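Local coordinates for FixK2 protein (Bradyrhizobium japonicum, PDB 4I2O) that binds DNA as a dimeric transcription factor of the CRP/FNR superfamily and regulates transcription linked to nitrogen fixation, at the interface of chains A and B. Numbering follows the deposited sequence. Chains: chain A/B, FixK2 protein.

Contact 1: the interface of chains A and B. Residues chain A 143, 146-147; chain B 73, 101-102.
A:Glu146, on the long dimerisation helix (residues 128-154) typical of the CRP/FNR superfamily, pushes its carboxylate against the B:Arg101-B:Leu102 loop of the partner. The side chain runs extended beyond CG and ends beside the methyl CD1 of B:Leu102, which lies 3.2 Å from OE2. The other carboxylate oxygen, OE1, meets the aliphatic root of B:Arg101 rather than its charged end: it stands 3.4 Å from CB, while NE is 5.7 Å from OE1. B:Arg101 instead continues across A:Arg143, whose methylene CD lies 3.3 Å from CZ of the guanidinium; B:Arg101 is poorly ordered, so the detail at its tip is doubtful. A:Arg143 leaves its helix with CG anti to the backbone N (chi1 177°), and a bend at chi3 (62°) turns the chain at CD, the methylene that meets the B:Arg101 guanidinium. Next to A:Glu146, the carboxylate OD1 of A:Asp147 takes a long salt bridge of 3.4 Å from the ammonium NZ of B:Lys73. The same NZ donates to the backbone O of B:Arg101 at 2.7 Å, which ties strand 69-74 to the loop and points the lysine tip between carboxylate and carbonyl.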
ATOM      1  N   ARG A 143      -4.250   5.610   1.547  1.00 16.77           N
ATOM      2  CA  ARG A 143      -3.377   6.413   2.387  1.00 22.97           C
ATOM      3  C   ARG A 143      -2.767   5.486   3.440  1.00 20.52           C
ATOM      4  O   ARG A 143      -1.565   5.532   3.682  1.00 15.93           O
ATOM      5  CB  ARG A 143      -4.171   7.518   3.059  1.00 25.38           C
ATOM      6  CG  ARG A 143      -3.363   8.392   4.022  1.00 25.45           C
ATOM      7  CD  ARG A 143      -4.223   9.571   4.547  1.00 64.74           C
ATOM      8  NE  ARG A 143      -5.389   9.104   5.307  1.00 67.70           N
ATOM      9  CZ  ARG A 143      -6.665   9.164   4.902  1.00 66.50           C
ATOM     10  NH1 ARG A 143      -7.006   9.706   3.714  1.00 66.92           N
ATOM     11  NH2 ARG A 143      -7.615   8.677   5.701  1.00 60.34           N
ATOM     12  N   GLU A 146      -0.108   3.330   1.669  1.00 16.11           N
ATOM     13  CA  GLU A 146       1.109   4.154   1.366  1.00 17.47           C
ATOM     14  C   GLU A 146       2.015   4.330   2.585  1.00 20.00           C
ATOM     15  O   GLU A 146       3.255   4.123   2.536  1.00 18.45           O
ATOM     16  CB  GLU A 146       0.707   5.535   0.802  1.00 24.46           C
ATOM     17  CG  GLU A 146       0.087   5.427  -0.621  1.00 26.15           C
ATOM     18  CD  GLU A 146      -0.609   6.693  -1.102  1.00 29.45           C
ATOM     19  OE1 GLU A 146      -0.979   7.578  -0.278  1.00 24.33           O
ATOM     20  OE2 GLU A 146      -0.752   6.831  -2.346  1.00 29.21           O
ATOM     21  N   ASP A 147       1.418   4.691   3.705  1.00 17.10           N
ATOM     22  CA  ASP A 147       2.201   4.818   4.938  1.00 16.39           C
ATOM     23  C   ASP A 147       2.786   3.479   5.289  1.00 18.05           C
ATOM     24  O   ASP A 147       3.953   3.402   5.775  1.00 17.81           O
ATOM     25  CB  ASP A 147       1.288   5.278   6.115  1.00 22.53           C
ATOM     26  CG  ASP A 147       0.890   6.743   6.026  1.00 33.31           C
ATOM     27  OD1 ASP A 147       1.509   7.510   5.247  1.00 36.39           O
ATOM     28  OD2 ASP A 147      -0.043   7.145   6.773  1.00 29.62           O
TER
ATOM     29  N   LYS B  73       7.842   8.616  -0.359  1.00 20.37           N
ATOM     30  CA  LYS B  73       7.793   9.257   0.928  1.00 19.79           C
ATOM     31  C   LYS B  73       9.186   9.205   1.539  1.00 19.47           C
ATOM     32  O   LYS B  73       9.927   8.254   1.295  1.00 19.82           O
ATOM     33  CB  LYS B  73       6.843   8.445   1.853  1.00 20.02           C
ATOM     34  CG  LYS B  73       5.325   8.491   1.463  1.00 34.63           C
ATOM     35  CD  LYS B  73       4.440   7.733   2.481  1.00 38.33           C
ATOM     36  CE  LYS B  73       3.033   8.325   2.552  1.00 40.87           C
ATOM     37  NZ  LYS B  73       3.063   9.705   3.180  1.00 36.84           N
ATOM     38  N   ARG B 101      -0.236  12.858  -0.917  1.00 37.03           N
ATOM     39  CA  ARG B 101       0.266  12.054   0.219  1.00 37.97           C
ATOM     40  C   ARG B 101       1.684  11.545  -0.040  1.00 33.92           C
ATOM     41  O   ARG B 101       2.315  11.002   0.876  1.00 35.93           O
ATOM     42  CB  ARG B 101      -0.651  10.860   0.511  1.00 43.31           C
ATOM     43  CG  ARG B 101      -2.100  11.201   0.744  1.00 53.02           C
ATOM     44  CD  ARG B 101      -2.284  11.882   2.061  1.00 62.90           C
ATOM     45  NE  ARG B 101      -3.685  11.807   2.460  1.00 71.48           N
ATOM     46  CZ  ARG B 101      -4.257  12.623   3.336  1.00 79.24           C
ATOM     47  NH1 ARG B 101      -3.546  13.588   3.902  1.00 82.34           N
ATOM     48  NH2 ARG B 101      -5.543  12.476   3.641  1.00 83.49           N
ATOM     49  N   LEU B 102       2.168  11.703  -1.272  1.00 27.87           N
ATOM     50  CA  LEU B 102       3.516  11.345  -1.661  1.00 26.91           C
ATOM     51  C   LEU B 102       4.044  12.532  -2.421  1.00 26.67           C
ATOM     52  O   LEU B 102       3.271  13.250  -3.056  1.00 29.38           O
ATOM     53  CB  LEU B 102       3.537  10.123  -2.608  1.00 27.60           C
ATOM     54  CG  LEU B 102       3.309   8.777  -1.900  1.00 40.54           C
ATOM     55  CD1 LEU B 102       1.862   8.559  -1.919  1.00 49.45           C
ATOM     56  CD2 LEU B 102       4.006   7.598  -2.538  1.00 41.67           C
TER

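Contact 2: the interface of chains A and B. Residues chain A 96, 117, 138; chain B 132, 135-136, 139.
B:Trp135 of one dimerisation helix spreads its indole across A:Ser96, A:Thr138 and A:Arg117 of the other chain. From CB the side chain leaves its helix with CG anti to the backbone N (chi1 -178°), which carries the ring toward chain A. On the pyrrole side CD1 lies beside CB of A:Thr138, at 3.8 Å. NE1 then donates to the hydroxyl OG1 of A:Thr138, a 2.8 Å bond that is nearly straight (164° at H) and lies in the ring plane, fixing the rotation of the indole. CD2 and CE2 sit beneath CB of A:Ser96, whose methylene rests over the centre of the five-membered ring, 4.0 Å from its centroid. CZ2 continues along CA of the same serine, and at the far rim CH2 meets NH2 of A:Arg117 at 3.6 Å, the guanidinium turned 20° from the ring. CE3 lies under the rim of the B:Arg132 guanidinium, which occupies the same side of the indole as A:Ser96. This arginine grips the serine end-on, NH1 giving to OG at 2.8 Å and NH2 to the backbone O at 2.5 Å, the latter bond clearly bent. Alongside, B:Ala139 CB presses on A:Ser96 CB at a tight 3.4 Å. The site thus fastens the A:Ser96 loop to the partner's helix and joins the two helices directly, reinforcing the dimer.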
ATOM      1  N   SER A  96     -13.793  -1.577  -5.782  1.00 28.59           N
ATOM      2  CA  SER A  96     -14.313  -0.936  -6.947  1.00 32.45           C
ATOM      3  C   SER A  96     -14.438  -2.029  -7.996  1.00 32.52           C
ATOM      4  O   SER A  96     -15.366  -2.034  -8.812  1.00 38.43           O
ATOM      5  CB  SER A  96     -13.322   0.116  -7.437  1.00 31.04           C
ATOM      6  OG  SER A  96     -13.641   0.500  -8.750  1.00 36.13           O
ATOM      7  N   ARG A 117     -22.974  -5.249  -2.157  1.00 37.89           N
ATOM      8  CA  ARG A 117     -22.219  -4.351  -3.019  1.00 38.59           C
ATOM      9  C   ARG A 117     -23.129  -3.743  -4.112  1.00 42.42           C
ATOM     10  O   ARG A 117     -23.047  -2.548  -4.413  1.00 42.93           O
ATOM     11  CB  ARG A 117     -21.041  -5.108  -3.615  1.00 43.93           C
ATOM     12  CG  ARG A 117     -20.211  -4.336  -4.622  1.00 50.56           C
ATOM     13  CD  ARG A 117     -19.616  -3.046  -4.076  1.00 52.65           C
ATOM     14  NE  ARG A 117     -18.724  -2.433  -5.072  1.00 58.44           N
ATOM     15  CZ  ARG A 117     -19.133  -1.912  -6.236  1.00 69.70           C
ATOM     16  NH1 ARG A 117     -20.418  -1.940  -6.591  1.00 74.91           N
ATOM     17  NH2 ARG A 117     -18.256  -1.370  -7.068  1.00 72.92           N
ATOM     18  N   THR A 138     -12.126   4.168  -0.205  1.00 22.66           N
ATOM     19  CA  THR A 138     -11.014   3.509  -0.880  1.00 25.18           C
ATOM     20  C   THR A 138      -9.756   4.393  -0.753  1.00 22.11           C
ATOM     21  O   THR A 138      -8.590   3.917  -0.592  1.00 19.28           O
ATOM     22  CB  THR A 138     -11.433   3.272  -2.356  1.00 23.79           C
ATOM     23  OG1 THR A 138     -12.538   2.364  -2.341  1.00 22.62           O
ATOM     24  CG2 THR A 138     -10.215   2.677  -3.213  1.00 21.57           C
TER
ATOM     25  N   ARG B 132     -17.204   7.271 -11.334  1.00 38.96           N
ATOM     26  CA  ARG B 132     -16.883   5.857 -11.207  1.00 39.65           C
ATOM     27  C   ARG B 132     -15.484   5.548 -11.724  1.00 35.22           C
ATOM     28  O   ARG B 132     -14.767   4.638 -11.255  1.00 30.94           O
ATOM     29  CB  ARG B 132     -17.967   5.069 -11.958  1.00 46.22           C
ATOM     30  CG  ARG B 132     -17.833   3.587 -11.829  1.00 55.46           C
ATOM     31  CD  ARG B 132     -18.169   3.180 -10.396  1.00 62.84           C
ATOM     32  NE  ARG B 132     -17.902   1.769 -10.174  1.00 60.84           N
ATOM     33  CZ  ARG B 132     -16.681   1.283  -9.981  1.00 58.37           C
ATOM     34  NH1 ARG B 132     -15.619   2.107  -9.977  1.00 41.10           N
ATOM     35  NH2 ARG B 132     -16.524  -0.020  -9.787  1.00 63.26           N
ATOM     36  N   TRP B 135     -12.980   6.789  -8.992  1.00 26.30           N
ATOM     37  CA  TRP B 135     -12.848   5.766  -7.909  1.00 24.81           C
ATOM     38  C   TRP B 135     -12.013   4.601  -8.404  1.00 22.93           C
ATOM     39  O   TRP B 135     -11.107   4.101  -7.714  1.00 23.49           O
ATOM     40  CB  TRP B 135     -14.237   5.263  -7.585  1.00 31.06           C
ATOM     41  CG  TRP B 135     -14.304   4.265  -6.477  1.00 32.30           C
ATOM     42  CD1 TRP B 135     -13.363   3.986  -5.549  1.00 27.37           C
ATOM     43  CD2 TRP B 135     -15.413   3.402  -6.222  1.00 29.69           C
ATOM     44  NE1 TRP B 135     -13.849   2.982  -4.700  1.00 25.04           N
ATOM     45  CE2 TRP B 135     -15.104   2.625  -5.113  1.00 26.76           C
ATOM     46  CE3 TRP B 135     -16.659   3.230  -6.844  1.00 30.09           C
ATOM     47  CZ2 TRP B 135     -16.013   1.678  -4.583  1.00 32.68           C
ATOM     48  CZ3 TRP B 135     -17.547   2.291  -6.331  1.00 43.24           C
ATOM     49  CH2 TRP B 135     -17.218   1.532  -5.216  1.00 40.07           C
ATOM     50  N   ALA B 136     -12.290   4.140  -9.615  1.00 26.12           N
ATOM     51  CA  ALA B 136     -11.479   3.053 -10.220  1.00 26.65           C
ATOM     52  C   ALA B 136     -10.001   3.365 -10.285  1.00 32.18           C
ATOM     53  O   ALA B 136      -9.165   2.463 -10.102  1.00 24.87           O
ATOM     54  CB  ALA B 136     -12.014   2.700 -11.623  1.00 30.56           C
ATOM     55  N   ALA B 139      -8.723   2.968  -6.833  1.00 26.31           N
ATOM     56  CA  ALA B 139      -8.718   1.520  -6.542  1.00 23.19           C
ATOM     57  C   ALA B 139      -7.551   0.750  -7.166  1.00 24.32           C
ATOM     58  O   ALA B 139      -7.000  -0.201  -6.561  1.00 20.96           O
ATOM     59  CB  ALA B 139     -10.087   0.871  -6.910  1.00 24.60           C
TER

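Contact 3: the interface of chains A and B. Residues chain A 83, 142, 145, 148-149; chain B 142, 145, 149.
The thioether sulfur SD of B:Met149 is held among groups of chain A: CB of A:His148 lies 3.8 Å away and CA of A:Ala145 3.9 Å, with the imidazole presenting its CD2 edge to the sulfur. Beyond it, CE of B:Met149 turns back at chi3 (-62°) to touch CB of A:Ala145 at 3.9 Å and CA of A:Gly83, on strand 80-86. The two copies of Met149 cross at about a right angle, their CG atoms 3.7 Å apart. A:Met149, related by the two-fold, lays CE on CB of B:Ala145 at 3.6 Å. Between the helices the two alanine methyls meet at 3.7 Å, a small residue on each side allowing the backbones to come close. One turn nearer the helix start, A:Leu142 sends CD1 over the backbone of B:Leu142, 3.8 Å from its CA, and B:Leu142 returns the contact. With an alanine in place of A:Met149, B:Ala145 CB would probably lose the methyl CE that covers it on one side and B:Met149 CG its crossing partner, opening a gap beside the alanine pair. This apolar seam follows the two-fold axis of the helix 128-154 coiled coil and closes the centre of the FixK2 dimer.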
ATOM      1  N   GLY A  83      -2.391  -6.733   5.675  1.00 21.64           N
ATOM      2  CA  GLY A  83      -2.470  -5.402   5.135  1.00 20.00           C
ATOM      3  C   GLY A  83      -3.210  -4.467   6.045  1.00 21.32           C
ATOM      4  O   GLY A  83      -2.945  -3.250   6.042  1.00 20.66           O
ATOM      5  N   LEU A 142      -6.019   3.519   0.668  1.00 15.10           N
ATOM      6  CA  LEU A 142      -4.789   3.821  -0.057  1.00 16.92           C
ATOM      7  C   LEU A 142      -3.776   4.619   0.813  1.00 15.39           C
ATOM      8  O   LEU A 142      -2.538   4.320   0.799  1.00 16.68           O
ATOM      9  CB  LEU A 142      -5.128   4.558  -1.351  1.00 14.28           C
ATOM     10  CG  LEU A 142      -3.906   4.994  -2.201  1.00 20.58           C
ATOM     11  CD1 LEU A 142      -3.015   3.815  -2.664  1.00 20.81           C
ATOM     12  CD2 LEU A 142      -4.404   5.817  -3.428  1.00 19.97           C
ATOM     13  N   ALA A 145      -2.161   2.260   3.165  1.00 15.67           N
ATOM     14  CA  ALA A 145      -1.256   1.343   2.503  1.00 19.10           C
ATOM     15  C   ALA A 145       0.014   2.082   2.121  1.00 17.14           C
ATOM     16  O   ALA A 145       1.112   1.492   2.253  1.00 17.03           O
ATOM     17  CB  ALA A 145      -1.926   0.672   1.234  1.00 17.03           C
ATOM     18  N   HIS A 148       1.979   2.407   5.129  1.00 17.68           N
ATOM     19  CA  HIS A 148       2.457   1.080   5.506  1.00 17.92           C
ATOM     20  C   HIS A 148       3.574   0.597   4.573  1.00 20.07           C
ATOM     21  O   HIS A 148       4.483  -0.107   5.024  1.00 17.94           O
ATOM     22  CB  HIS A 148       1.345   0.061   5.547  1.00 16.39           C
ATOM     23  CG  HIS A 148       1.501  -0.911   6.639  1.00 20.93           C
ATOM     24  ND1 HIS A 148       1.730  -0.538   7.959  1.00 20.86           N
ATOM     25  CD2 HIS A 148       1.458  -2.260   6.626  1.00 21.11           C
ATOM     26  CE1 HIS A 148       1.888  -1.627   8.681  1.00 24.22           C
ATOM     27  NE2 HIS A 148       1.704  -2.690   7.902  1.00 20.85           N
ATOM     28  N   MET A 149       3.566   0.975   3.295  1.00 15.62           N
ATOM     29  CA  MET A 149       4.776   0.654   2.490  1.00 14.69           C
ATOM     30  C   MET A 149       6.037   1.265   3.000  1.00 14.04           C
ATOM     31  O   MET A 149       7.119   0.635   2.964  1.00 16.12           O
ATOM     32  CB  MET A 149       4.550   1.094   1.024  1.00 13.90           C
ATOM     33  CG  MET A 149       3.486   0.238   0.313  1.00 16.83           C
ATOM     34  SD  MET A 149       3.351   0.713  -1.466  1.00 22.30           S
ATOM     35  CE  MET A 149       2.429   2.218  -1.480  1.00 30.12           C
TER
ATOM     36  N   LEU B 142      -4.598   1.454  -5.114  1.00 17.11           N
ATOM     37  CA  LEU B 142      -4.703   0.628  -3.892  1.00 15.97           C
ATOM     38  C   LEU B 142      -4.258  -0.837  -4.171  1.00 18.66           C
ATOM     39  O   LEU B 142      -3.530  -1.454  -3.339  1.00 15.82           O
ATOM     40  CB  LEU B 142      -6.114   0.717  -3.330  1.00 14.42           C
ATOM     41  CG  LEU B 142      -6.385  -0.200  -2.114  1.00 18.63           C
ATOM     42  CD1 LEU B 142      -5.456   0.132  -0.994  1.00 19.55           C
ATOM     43  CD2 LEU B 142      -7.886  -0.114  -1.705  1.00 21.09           C
ATOM     44  N   ALA B 145      -0.613  -1.000  -4.336  1.00 16.73           N
ATOM     45  CA  ALA B 145       0.011  -0.800  -3.020  1.00 19.99           C
ATOM     46  C   ALA B 145      -0.113  -2.045  -2.161  1.00 15.69           C
ATOM     47  O   ALA B 145       0.858  -2.397  -1.436  1.00 17.84           O
ATOM     48  CB  ALA B 145      -0.591   0.455  -2.239  1.00 16.39           C
ATOM     49  N   MET B 149       2.853  -3.984  -0.634  1.00 15.85           N
ATOM     50  CA  MET B 149       3.112  -4.325   0.795  1.00 17.18           C
ATOM     51  C   MET B 149       3.575  -5.767   0.997  1.00 16.81           C
ATOM     52  O   MET B 149       4.438  -6.076   1.858  1.00 16.75           O
ATOM     53  CB  MET B 149       1.833  -4.086   1.627  1.00 17.47           C
ATOM     54  CG  MET B 149       1.536  -2.588   1.809  1.00 19.07           C
ATOM     55  SD  MET B 149       0.111  -2.328   2.892  1.00 22.03           S
ATOM     56  CE  MET B 149      -1.210  -3.106   1.989  1.00 29.66           C
TER

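Helix 128-154 runs through all three contacts. The C-alpha centres of contact 1 and contact 3 are about 9 Å apart; their chain A helix residues interleave, contact 3 using the surface turned to the partner helix and contact 1 the flank turned to the partner's beta domain. Contact 2 lies toward the start of the helix, its C-alpha centre about 19 Å from that of contact 1 and about 16 Å from that of contact 3. Each contact has a two-fold twin. Together they join helix to helix and helix to the opposite sensor-like domain, which would hold the two C-terminal helix-turn-helix domains in a paired setting for DNA.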